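Local coordinates for pectate lyase (Paenibacillus sp. 0602, PDB 5GT5), which cleaves polygalacturonate by beta-elimination, probably also partly methylated pectin in an endo fashion, and probably depends on calcium to do so, at the interface of chains A and B. Sequence-based numbering; all coordinates share one arbitrary frame. Chains: chain A/B, Pectate lyase.

The interface of chains A and B. Residues chain A 182, 184, 260; chain B 254, 357, 359-360.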
ATOM      1  N   GLY A 182      -2.006  -1.052  12.144  1.00  6.99           N
ATOM      2  CA  GLY A 182      -1.144  -1.432  11.045  1.00  7.25           C
ATOM      3  C   GLY A 182      -1.045  -0.418   9.924  1.00  7.26           C
ATOM      4  O   GLY A 182      -0.529  -0.744   8.861  1.00  9.01           O
ATOM      5  N   SER A 184       0.320   2.035   7.435  1.00  6.16           N
ATOM      6  CA  SER A 184       1.669   2.260   6.891  1.00  6.56           C
ATOM      7  C   SER A 184       1.673   3.367   5.839  1.00  5.78           C
ATOM      8  O   SER A 184       0.620   3.788   5.327  1.00  6.27           O
ATOM      9  CB  SER A 184       2.243   0.980   6.280  1.00  8.75           C
ATOM     10  OG  SER A 184       1.417   0.531   5.222  1.00 11.68           O
ATOM     11  N   ASN A 260       3.974  -3.220  11.353  1.00  6.45           N
ATOM     12  CA  ASN A 260       3.743  -2.648  10.029  1.00  8.27           C
ATOM     13  C   ASN A 260       3.625  -1.137   9.983  1.00  7.90           C
ATOM     14  O   ASN A 260       3.546  -0.546   8.889  1.00  7.00           O
ATOM     15  CB  ASN A 260       2.492  -3.265   9.411  1.00  8.51           C
ATOM     16  CG  ASN A 260       2.589  -4.769   9.323  1.00 10.01           C
ATOM     17  OD1 ASN A 260       1.769  -5.476   9.892  1.00 10.56           O
ATOM     18  ND2 ASN A 260       3.632  -5.262   8.666  1.00 11.08           N
TER
ATOM     19  N   ASP B 254       2.780  -4.167   1.160  1.00 10.39           N
ATOM     20  CA  ASP B 254       2.323  -2.989   1.895  1.00 10.36           C
ATOM     21  C   ASP B 254       2.763  -1.662   1.276  1.00 12.31           C
ATOM     22  O   ASP B 254       3.182  -0.741   1.997  1.00 13.66           O
ATOM     23  CB  ASP B 254       2.720  -3.058   3.386  1.00 12.32           C
ATOM     24  CG  ASP B 254       1.956  -4.131   4.192  1.00 15.78           C
ATOM     25  OD1 ASP B 254       0.789  -4.499   3.849  1.00 19.94           O
ATOM     26  OD2 ASP B 254       2.465  -4.474   5.316  1.00 20.69           O
ATOM     27  N   ASN B 357      -2.234 -11.546  11.684  1.00 10.47           N
ATOM     28  CA  ASN B 357      -1.971 -10.123  11.473  1.00 10.81           C
ATOM     29  C   ASN B 357      -2.879  -9.692  10.314  1.00  8.50           C
ATOM     30  O   ASN B 357      -2.624 -10.007   9.128  1.00  9.59           O
ATOM     31  CB  ASN B 357      -0.490  -9.861  11.162  1.00 10.83           C
ATOM     32  CG  ASN B 357      -0.184  -8.377  10.936  1.00  6.90           C
ATOM     33  OD1 ASN B 357      -1.099  -7.551  10.826  1.00  9.53           O
ATOM     34  ND2 ASN B 357       1.092  -8.054  10.786  1.00  8.98           N
ATOM     35  N   THR B 359      -3.365  -7.020   8.864  1.00  7.98           N
ATOM     36  CA  THR B 359      -2.768  -6.153   7.856  1.00  7.73           C
ATOM     37  C   THR B 359      -2.461  -6.969   6.587  1.00  8.87           C
ATOM     38  O   THR B 359      -2.517  -6.464   5.475  1.00  8.22           O
ATOM     39  CB  THR B 359      -1.480  -5.498   8.360  1.00  9.86           C
ATOM     40  OG1 THR B 359      -1.642  -5.041   9.723  1.00 10.39           O
ATOM     41  CG2 THR B 359      -1.070  -4.341   7.467  1.00 10.55           C
ATOM     42  N   TYR B 360      -2.190  -8.262   6.737  1.00  7.59           N
ATOM     43  CA  TYR B 360      -1.873  -9.105   5.574  1.00  6.87           C
ATOM     44  C   TYR B 360      -3.088  -9.767   4.914  1.00  8.03           C
ATOM     45  O   TYR B 360      -2.951 -10.400   3.855  1.00  7.39           O
ATOM     46  CB  TYR B 360      -0.791 -10.121   5.951  1.00  8.48           C
ATOM     47  CG  TYR B 360       0.551  -9.482   6.160  1.00  7.51           C
ATOM     48  CD1 TYR B 360       1.278  -8.990   5.090  1.00  8.46           C
ATOM     49  CD2 TYR B 360       1.116  -9.407   7.431  1.00  8.89           C
ATOM     50  CE1 TYR B 360       2.516  -8.395   5.272  1.00  9.71           C
ATOM     51  CE2 TYR B 360       2.372  -8.828   7.626  1.00  9.05           C
ATOM     52  CZ  TYR B 360       3.059  -8.332   6.549  1.00 10.52           C
ATOM     53  OH  TYR B 360       4.290  -7.755   6.757  1.00 14.01           O
TER
HETATM   54  O   HOH W   1       1.818   1.548   2.800  1.00 12.44           O
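A:Asn260, the last residue of the 3-10 helix 256-260, faces B:Asn357 and the short 3-10 turn 358-360 that follows it, while strand 184-189 of chain A begins opposite the loop carrying B:Asp254, whose backbone has positive phi. The patch illustrates how one amide at a helix end can gather most of a small polar contact. A:Asn260 and B:Asn357 meet tip to tip, their amide planes 31° apart. The B:Asn357 amide nitrogen ND2 donates to the carbonyl oxygen OD1 of A:Asn260 over 2.8 Å, nearly straight at the hydrogen (170°) and in the plane of the accepting carbonyl. B:Asn357 reaches out because its CG stands anti to the backbone N (chi1 180°). B:Asn357 OD1 turns back into chain B and accepts from the hydroxyl B:Thr359 OG1 at 2.8 Å and, from above the carbonyl plane, from the backbone B:Thr359 N at 3.0 Å. These intrachain bonds fix the rotation of the amide and point ND2 at the neighbour. An alanine in place of B:Asn357 would probably leave A:Asn260 OD1 without its short donor and the B:Thr359 hydroxyl freer to turn. With its one hydrogen directed mainly to B:Asn357 OD1, B:Thr359 OG1 makes a weak, competing contact of 3.4 Å to A:Asn260 OD1. The other end of that amide meets B:Tyr360, whose ring stands nearly perpendicular to the amide plane; A:Asn260 ND2 donates a weak hydrogen bond to the B:Tyr360 phenol OH at 3.2 Å. The carboxylate of B:Asp254 lies across the amide at about a right angle and may favour its NH2 end electrostatically. The structure alone does not show whether this pairing matters in solution; the centre of the patch lies about 19 Å from B:Arg276, the probable catalytic arginine, and the contact may reflect crystal packing. At its margin a water bridges the chains, 2.7 Å from the A:Ser184 hydroxyl OG and 2.8 Å from the B:Asp254 backbone O.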